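Local coordinates for protein beta-N-acetylhexosaminidase (Microbacterium sp. HJ5, PDB 7BWG) that probably hydrolyses terminal non-reducing N-acetyl-D-hexosamine residues from N-acetyl-beta-D-hexosaminides, as a family 20 glycoside hydrolase, at residues T346-H351 / G361-Q366; A136-Y141 / E429-I434; S394-I399 / L413-G418. One frame throughout, in Å; residues are numbered along the deposited sequence.

Contact 1: residues T346-H351 / G361-Q366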
loop_
_atom_site.group_PDB
_atom_site.type_symbol
_atom_site.label_atom_id
_atom_site.label_comp_id
_atom_site.label_asym_id
_atom_site.label_seq_id
_atom_site.Cartn_x
_atom_site.Cartn_y
_atom_site.Cartn_z
ATOM N N THR A 346 10.324 -4.849 -3.335
ATOM C CA THR A 346 11.588 -5.101 -4.013
ATOM C C THR A 346 11.886 -3.944 -4.956
ATOM O O THR A 346 11.092 -3.687 -5.870
ATOM C CB THR A 346 11.536 -6.407 -4.791
ATOM O OG1 THR A 346 11.527 -7.511 -3.878
ATOM C CG2 THR A 346 12.744 -6.528 -5.711
ATOM N N PRO A 347 12.993 -3.229 -4.779
ATOM C CA PRO A 347 13.271 -2.077 -5.640
ATOM C C PRO A 347 13.872 -2.494 -6.972
ATOM O O PRO A 347 14.636 -3.457 -7.070
ATOM C CB PRO A 347 14.271 -1.252 -4.818
ATOM C CG PRO A 347 14.804 -2.184 -3.750
ATOM C CD PRO A 347 14.087 -3.499 -3.834
ATOM N N VAL A 348 13.506 -1.747 -8.010
ATOM C CA VAL A 348 13.988 -1.981 -9.365
ATOM C C VAL A 348 14.709 -0.731 -9.847
ATOM O O VAL A 348 14.304 0.393 -9.528
ATOM C CB VAL A 348 12.843 -2.358 -10.329
ATOM C CG1 VAL A 348 13.397 -3.042 -11.570
ATOM C CG2 VAL A 348 11.831 -3.252 -9.629
ATOM N N ALA A 349 15.780 -0.928 -10.612
ATOM C CA ALA A 349 16.568 0.180 -11.129
ATOM C C ALA A 349 17.172 -0.222 -12.466
ATOM O O ALA A 349 17.153 -1.391 -12.853
ATOM C CB ALA A 349 17.662 0.599 -10.142
ATOM N N TRP A 350 17.704 0.766 -13.178
ATOM C CA TRP A 350 18.436 0.485 -14.400
ATOM C C TRP A 350 19.842 -0.006 -14.064
ATOM O O TRP A 350 20.376 0.254 -12.982
ATOM C CB TRP A 350 18.489 1.727 -15.293
ATOM C CG TRP A 350 17.130 2.183 -15.740
ATOM C CD1 TRP A 350 16.415 3.240 -15.257
ATOM C CD2 TRP A 350 16.319 1.583 -16.755
ATOM N NE1 TRP A 350 15.210 3.337 -15.910
ATOM C CE2 TRP A 350 15.128 2.331 -16.835
ATOM C CE3 TRP A 350 16.486 0.490 -17.607
ATOM C CZ2 TRP A 350 14.113 2.017 -17.733
ATOM C CZ3 TRP A 350 15.479 0.179 -18.492
ATOM C CH2 TRP A 350 14.311 0.939 -18.551
ATOM N N HIS A 351 20.442 -0.734 -15.011
ATOM C CA HIS A 351 21.713 -1.400 -14.742
ATOM C C HIS A 351 22.843 -0.418 -14.460
ATOM O O HIS A 351 23.858 -0.813 -13.877
ATOM C CB HIS A 351 22.092 -2.310 -15.914
ATOM C CG HIS A 351 22.677 -1.584 -17.085
ATOM N ND1 HIS A 351 21.917 -1.163 -18.155
ATOM C CD2 HIS A 351 23.950 -1.209 -17.358
ATOM C CE1 HIS A 351 22.696 -0.559 -19.035
ATOM N NE2 HIS A 351 23.934 -0.571 -18.573
ATOM N N GLY A 361 19.613 -7.034 -3.025
ATOM C CA GLY A 361 18.605 -7.790 -3.742
ATOM C C GLY A 361 17.779 -6.983 -4.715
ATOM O O GLY A 361 16.673 -7.401 -5.068
ATOM N N ALA A 362 18.286 -5.839 -5.165
ATOM C CA ALA A 362 17.529 -4.985 -6.069
ATOM C C ALA A 362 17.455 -5.598 -7.463
ATOM O O ALA A 362 18.412 -6.211 -7.945
ATOM C CB ALA A 362 18.160 -3.595 -6.141
ATOM N N THR A 363 16.306 -5.421 -8.107
ATOM C CA THR A 363 16.024 -5.940 -9.438
ATOM C C THR A 363 16.365 -4.880 -10.489
ATOM O O THR A 363 16.406 -3.683 -10.201
ATOM C CB THR A 363 14.555 -6.377 -9.511
ATOM O OG1 THR A 363 14.388 -7.581 -8.750
ATOM C CG2 THR A 363 14.096 -6.641 -10.934
ATOM N N VAL A 364 16.656 -5.332 -11.711
ATOM C CA VAL A 364 17.285 -4.477 -12.711
ATOM C C VAL A 364 16.649 -4.666 -14.080
ATOM O O VAL A 364 16.280 -5.781 -14.459
ATOM C CB VAL A 364 18.795 -4.762 -12.790
ATOM C CG1 VAL A 364 19.397 -4.177 -14.062
ATOM C CG2 VAL A 364 19.462 -4.217 -11.570
ATOM N N GLY A 365 16.518 -3.566 -14.821
ATOM C CA GLY A 365 16.324 -3.628 -16.255
ATOM C C GLY A 365 17.593 -3.258 -17.001
ATOM O O GLY A 365 17.877 -2.073 -17.186
ATOM N N GLN A 366 18.383 -4.249 -17.412
ATOM C CA GLN A 366 19.530 -3.974 -18.271
ATOM C C GLN A 366 19.046 -3.472 -19.624
ATOM O O GLN A 366 18.262 -4.146 -20.299
ATOM C CB GLN A 366 20.386 -5.229 -18.441
ATOM C CG GLN A 366 21.441 -5.139 -19.540
ATOM C CD GLN A 366 22.854 -5.052 -19.002
ATOM O OE1 GLN A 366 23.136 -5.496 -17.890
ATOM N NE2 GLN A 366 23.757 -4.493 -19.799
#

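Contact 2: residues A136-Y141 / E429-I434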
loop_
_atom_site.group_PDB
_atom_site.type_symbol
_atom_site.label_atom_id
_atom_site.label_comp_id
_atom_site.label_asym_id
_atom_site.label_seq_id
_atom_site.Cartn_x
_atom_site.Cartn_y
_atom_site.Cartn_z
ATOM N N ALA A 136 4.787 -24.071 -20.340
ATOM C CA ALA A 136 5.284 -23.524 -19.083
ATOM C C ALA A 136 6.218 -22.355 -19.379
ATOM O O ALA A 136 6.972 -22.397 -20.360
ATOM C CB ALA A 136 6.007 -24.598 -18.267
ATOM N N PRO A 137 6.199 -21.300 -18.568
ATOM C CA PRO A 137 7.025 -20.126 -18.862
ATOM C C PRO A 137 8.473 -20.319 -18.440
ATOM O O PRO A 137 8.781 -20.998 -17.458
ATOM C CB PRO A 137 6.365 -19.010 -18.038
ATOM C CG PRO A 137 5.145 -19.630 -17.395
ATOM C CD PRO A 137 5.376 -21.099 -17.369
ATOM N N ARG A 138 9.369 -19.692 -19.203
ATOM C CA ARG A 138 10.791 -19.760 -18.887
ATOM C C ARG A 138 11.171 -18.764 -17.799
ATOM O O ARG A 138 11.929 -19.100 -16.882
ATOM C CB ARG A 138 11.622 -19.513 -20.146
ATOM C CG ARG A 138 13.121 -19.670 -19.945
ATOM C CD ARG A 138 13.889 -19.248 -21.186
ATOM N NE ARG A 138 15.332 -19.263 -20.967
ATOM C CZ ARG A 138 16.220 -18.731 -21.801
ATOM N NH1 ARG A 138 15.813 -18.138 -22.915
ATOM N NH2 ARG A 138 17.515 -18.791 -21.521
ATOM N N PHE A 139 10.655 -17.541 -17.881
ATOM C CA PHE A 139 10.967 -16.486 -16.930
ATOM C C PHE A 139 9.697 -16.031 -16.224
ATOM O O PHE A 139 8.648 -15.866 -16.856
ATOM C CB PHE A 139 11.634 -15.298 -17.627
ATOM C CG PHE A 139 12.925 -15.644 -18.315
ATOM C CD1 PHE A 139 14.001 -16.136 -17.593
ATOM C CD2 PHE A 139 13.067 -15.472 -19.683
ATOM C CE1 PHE A 139 15.191 -16.454 -18.222
ATOM C CE2 PHE A 139 14.255 -15.788 -20.317
ATOM C CZ PHE A 139 15.318 -16.279 -19.585
ATOM N N ALA A 140 9.799 -15.831 -14.907
ATOM C CA ALA A 140 8.647 -15.385 -14.131
ATOM C C ALA A 140 8.266 -13.949 -14.461
ATOM O O ALA A 140 7.101 -13.567 -14.305
ATOM C CB ALA A 140 8.931 -15.526 -12.636
ATOM N N TYR A 141 9.225 -13.140 -14.905
ATOM C CA TYR A 141 8.966 -11.770 -15.326
ATOM C C TYR A 141 8.931 -11.726 -16.849
ATOM O O TYR A 141 9.941 -12.000 -17.507
ATOM C CB TYR A 141 10.029 -10.817 -14.779
ATOM C CG TYR A 141 9.645 -9.351 -14.830
ATOM C CD1 TYR A 141 9.850 -8.597 -15.978
ATOM C CD2 TYR A 141 9.085 -8.720 -13.725
ATOM C CE1 TYR A 141 9.505 -7.258 -16.027
ATOM C CE2 TYR A 141 8.736 -7.382 -13.765
ATOM C CZ TYR A 141 8.948 -6.656 -14.919
ATOM O OH TYR A 141 8.604 -5.325 -14.964
ATOM N N GLU A 429 19.745 -14.262 -27.343
ATOM C CA GLU A 429 19.359 -15.241 -26.335
ATOM C C GLU A 429 19.467 -14.591 -24.963
ATOM O O GLU A 429 20.534 -14.050 -24.626
ATOM C CB GLU A 429 20.248 -16.486 -26.414
ATOM C CG GLU A 429 20.277 -17.331 -25.148
ATOM C CD GLU A 429 18.909 -17.855 -24.759
ATOM O OE1 GLU A 429 18.566 -17.796 -23.560
ATOM O OE2 GLU A 429 18.174 -18.323 -25.654
ATOM N N PRO A 430 18.407 -14.598 -24.149
ATOM C CA PRO A 430 18.494 -13.966 -22.821
ATOM C C PRO A 430 19.599 -14.521 -21.938
ATOM O O PRO A 430 20.018 -13.835 -20.997
ATOM C CB PRO A 430 17.110 -14.237 -22.219
ATOM C CG PRO A 430 16.212 -14.335 -23.405
ATOM C CD PRO A 430 17.030 -15.011 -24.473
ATOM N N SER A 431 20.089 -15.731 -22.208
ATOM C CA SER A 431 21.147 -16.324 -21.399
ATOM C C SER A 431 22.540 -15.907 -21.858
ATOM O O SER A 431 23.388 -15.572 -21.024
ATOM C CB SER A 431 21.033 -17.851 -21.422
ATOM O OG SER A 431 19.844 -18.285 -20.785
ATOM N N THR A 432 22.795 -15.922 -23.168
ATOM C CA THR A 432 24.135 -15.615 -23.664
ATOM C C THR A 432 24.447 -14.128 -23.546
ATOM O O THR A 432 25.549 -13.752 -23.130
ATOM C CB THR A 432 24.282 -16.077 -25.114
ATOM N N VAL A 433 23.494 -13.267 -23.913
ATOM C CA VAL A 433 23.696 -11.829 -23.781
ATOM C C VAL A 433 23.837 -11.424 -22.322
ATOM O O VAL A 433 24.397 -10.363 -22.024
ATOM C CB VAL A 433 22.544 -11.059 -24.457
ATOM N N ILE A 434 23.338 -12.243 -21.402
ATOM C CA ILE A 434 23.477 -11.989 -19.971
ATOM C C ILE A 434 24.948 -12.133 -19.599
ATOM O O ILE A 434 25.476 -13.254 -19.621
ATOM C CB ILE A 434 22.595 -12.937 -19.144
#

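Contact 3: residues S394-I399 / L413-G418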
loop_
_atom_site.group_PDB
_atom_site.type_symbol
_atom_site.label_atom_id
_atom_site.label_comp_id
_atom_site.label_asym_id
_atom_site.label_seq_id
_atom_site.Cartn_x
_atom_site.Cartn_y
_atom_site.Cartn_z
ATOM N N SER A 394 16.560 -5.967 -21.029
ATOM C CA SER A 394 15.812 -5.235 -22.050
ATOM C C SER A 394 16.799 -4.560 -22.993
ATOM O O SER A 394 16.985 -3.337 -22.958
ATOM C CB SER A 394 14.874 -4.212 -21.408
ATOM O OG SER A 394 15.591 -3.265 -20.636
ATOM N N PRO A 395 17.445 -5.334 -23.866
ATOM C CA PRO A 395 18.498 -4.765 -24.720
ATOM C C PRO A 395 17.940 -3.713 -25.669
ATOM O O PRO A 395 16.940 -3.939 -26.356
ATOM C CB PRO A 395 19.042 -5.983 -25.477
ATOM C CG PRO A 395 18.542 -7.180 -24.719
ATOM C CD PRO A 395 17.238 -6.767 -24.125
ATOM N N ALA A 396 18.597 -2.551 -25.693
ATOM C CA ALA A 396 18.124 -1.439 -26.513
ATOM C C ALA A 396 18.113 -1.809 -27.989
ATOM O O ALA A 396 17.115 -1.601 -28.687
ATOM C CB ALA A 396 18.994 -0.205 -26.279
ATOM N N ASP A 397 19.222 -2.360 -28.485
ATOM C CA ASP A 397 19.289 -2.753 -29.887
ATOM C C ASP A 397 18.301 -3.863 -30.217
ATOM O O ASP A 397 17.873 -3.975 -31.371
ATOM C CB ASP A 397 20.711 -3.192 -30.243
ATOM C CG ASP A 397 21.185 -4.367 -29.410
ATOM O OD1 ASP A 397 20.595 -4.611 -28.337
ATOM O OD2 ASP A 397 22.143 -5.050 -29.830
ATOM N N ALA A 398 17.911 -4.671 -29.231
ATOM C CA ALA A 398 17.025 -5.806 -29.460
ATOM C C ALA A 398 15.562 -5.466 -29.193
ATOM O O ALA A 398 14.745 -5.453 -30.117
ATOM C CB ALA A 398 17.458 -6.993 -28.591
ATOM N N ILE A 399 15.217 -5.169 -27.941
ATOM C CA ILE A 399 13.830 -5.218 -27.495
ATOM C C ILE A 399 13.209 -3.842 -27.307
ATOM O O ILE A 399 12.011 -3.757 -26.993
ATOM C CB ILE A 399 13.701 -6.058 -26.210
ATOM C CG1 ILE A 399 12.381 -6.828 -26.234
ATOM C CG2 ILE A 399 13.842 -5.188 -24.976
ATOM C CD1 ILE A 399 12.308 -7.796 -27.397
ATOM N N LEU A 413 12.920 5.950 -32.783
ATOM C CA LEU A 413 14.283 6.423 -32.610
ATOM C C LEU A 413 15.263 5.416 -33.195
ATOM O O LEU A 413 14.899 4.300 -33.572
ATOM C CB LEU A 413 14.597 6.673 -31.129
ATOM C CG LEU A 413 13.797 7.781 -30.441
ATOM C CD1 LEU A 413 14.082 7.793 -28.948
ATOM C CD2 LEU A 413 14.106 9.136 -31.063
ATOM N N SER A 414 16.532 5.830 -33.265
ATOM C CA SER A 414 17.579 4.976 -33.814
ATOM C C SER A 414 18.886 5.101 -33.037
ATOM O O SER A 414 19.949 4.770 -33.576
ATOM C CB SER A 414 17.829 5.306 -35.289
ATOM O OG SER A 414 18.222 6.658 -35.448
ATOM N N TRP A 415 18.836 5.559 -31.784
ATOM C CA TRP A 415 20.051 5.888 -31.049
ATOM C C TRP A 415 20.854 4.667 -30.622
ATOM O O TRP A 415 21.999 4.834 -30.189
ATOM C CB TRP A 415 19.712 6.733 -29.819
ATOM C CG TRP A 415 18.832 6.043 -28.819
ATOM C CD1 TRP A 415 17.485 6.198 -28.671
ATOM C CD2 TRP A 415 19.239 5.103 -27.814
ATOM N NE1 TRP A 415 17.026 5.410 -27.645
ATOM C CE2 TRP A 415 18.083 4.728 -27.103
ATOM C CE3 TRP A 415 20.467 4.542 -27.448
ATOM C CZ2 TRP A 415 18.120 3.820 -26.050
ATOM C CZ3 TRP A 415 20.499 3.637 -26.405
ATOM C CH2 TRP A 415 19.334 3.285 -25.718
ATOM N N ALA A 416 20.291 3.462 -30.708
ATOM C CA ALA A 416 21.027 2.260 -30.331
ATOM C C ALA A 416 22.204 2.044 -31.273
ATOM O O ALA A 416 23.270 2.639 -31.097
ATOM C CB ALA A 416 20.105 1.039 -30.333
ATOM N N ASN A 417 22.021 1.187 -32.272
ATOM C CA ASN A 417 22.969 1.028 -33.368
ATOM C C ASN A 417 22.220 1.061 -34.692
ATOM O O ASN A 417 22.401 0.217 -35.571
ATOM C CB ASN A 417 23.781 -0.256 -33.221
ATOM C CG ASN A 417 24.504 -0.343 -31.893
ATOM O OD1 ASN A 417 25.225 0.577 -31.504
ATOM N ND2 ASN A 417 24.316 -1.451 -31.187
ATOM N N GLY A 418 21.350 2.058 -34.836
ATOM C CA GLY A 418 20.497 2.174 -35.991
ATOM C C GLY A 418 19.096 1.680 -35.702
ATOM O O GLY A 418 18.749 1.356 -34.562
#

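Contact 1: residues T346-H351 / G361-Q366
Two neighbouring parallel strands, 346-350 and 363-366, cross at 23° and are joined by three backbone hydrogen bonds. Thr363 N gives its hydrogen to Pro347 O (2.8 Å), almost along the carbonyl axis. Ala349 takes part twice: its N reaches Thr363 O, and its O receives Gly365 N at 3.0 Å. Pro347, lacking an N-H, can offer only its carbonyl to these bonds. On one face, Val348 and Thr363 lie side by side, the valine CG1 3.7 Å from Thr363 CG2. Beta-branched residues suit such extended positions. Trp350 shares this face. Gly365, without a side chain, leaves room for the indole, whose CE3 edge meets Gly365 O, and Trp350 NE1 is hydrogen-bonded to Glu232.

His351 leaves the strand end with CG in the crowded position between N and C (chi1 79°). Its CB rests 3.8 Å from Val364 CG1, and CG lies 4.0 Å from Gln366 CD. The imidazole and the Gln366 amide are stacked with planes 4° apart, Gln366 NE2 standing over the ring centre, about 4.1 Å from each of His351 CD2, CE1 and NE2. His351 ND1 is bonded to Tyr367 N, and Gln366 NE2 to Met377 O, which fixes the amide. Val364, on the opposite face, packs on helix 377-386. Helix outside and Trp350 inside, its side chain about 9 Å from that of Glu320, the predicted proton donor, typify the family 20 (beta/alpha)8 barrel.

Contact 2: residues A136-Y141 / E429-I434
Arg138 stretches its chain fully from CG to NE, with CG anti to the backbone N (chi1 -175°), and delivers its guanidinium end-on to Glu429. NH1 (2.8 Å) and NH2 (2.5 Å) both donate to the single oxygen Glu429 OE1, on its syn side and in the guanidinium plane, forming a salt bridge. The carboxylate itself is turned 42° from that plane. Glu429 bends at chi2, so that OE1 also accepts Ser431 N at 2.9 Å through its anti lone pair and Ser431 OG from above the carboxylate plane. Four donors on one oxygen would be expected to favour the ionised acid. Glu429 OE2 has its own partner in Thr480 N.

This polar cluster, short though its bonds are, is the side nearer solvent. The buried, close-packed side is apolar: Phe139 CE2 and CZ both meet Pro430 CB at 3.8 Å, where a rigid proline suits the ring. Phe139 also carries Arg138 CG over the centre of one face, and its CZ stands 3.3 Å above the Arg138 guanidinium plane, offset toward the rim.

Arg138 and Phe139 link strand 126-135 to the first barrel strand, 141-147. Phe139 also packs on strand 442-449, while Glu429 belongs to the loop leading from helix 422-426 into that strand.

Contact 3: residues S394-I399 / L413-G418
The indole of Trp415 presents the far corner of its six-membered ring to Ala396: CH2 lies 3.6 Å from Ala396 CB, approached obliquely. At the ring's edge, in its plane, sits Leu413 CD1 of the same loop. A second flat group, the carboxylate of Asp397, turns to other partners, OD1 accepting from Tyr370 N. This is a beta-to-alpha loop of the catalytic (beta/alpha)8 barrel: after strand 391-393 the chain makes one short, weakly bonded helical turn, 396-399, and the returning segment 413-418 lies against it.

Pro395 suits the start of that turn, because the proline ring restricts the backbone there while its carbonyl remains available: Pro395 O accepts Ile399 N at 2.6 Å. Alanine at 396 offers only a methyl, small enough for the tip of the indole to come close. Trp415 gets there with CG in the crowded position between N and C (chi1 62°), which carries the ring across to the helical turn. Asp397 shares that first torsion, and Asp397 O accepts from Thr420 OG1. No hydrogen bond links the two segments; they meet mainly through apolar groups in a contact near the surface. Between the segments' nearest CA atoms, those of Asp397 and Ala416, the Ala416 methyl fills in, CB standing 3.9 Å from Asp397 CA.

In the fold
All three contacts belong to the catalytic barrel. Contact 1 is two neighbouring strands of the wall; contact 3 lies in the loop after the next strand, 391-393, which pairs with 363-366. The two touch where Gln366 O meets Ser394 N in a probable hydrogen bond (2.6 Å), although their centres are about 20 Å apart. Along the chain, contact 1 comes before contact 3, and both fall within the 287 residues bracketed by contact 2. That long-range contact, centred about 16 Å from the centre of contact 1 and 19 Å from that of contact 3, brings together the loops entering strands 141-147 and 442-449, whose pairing closes the barrel.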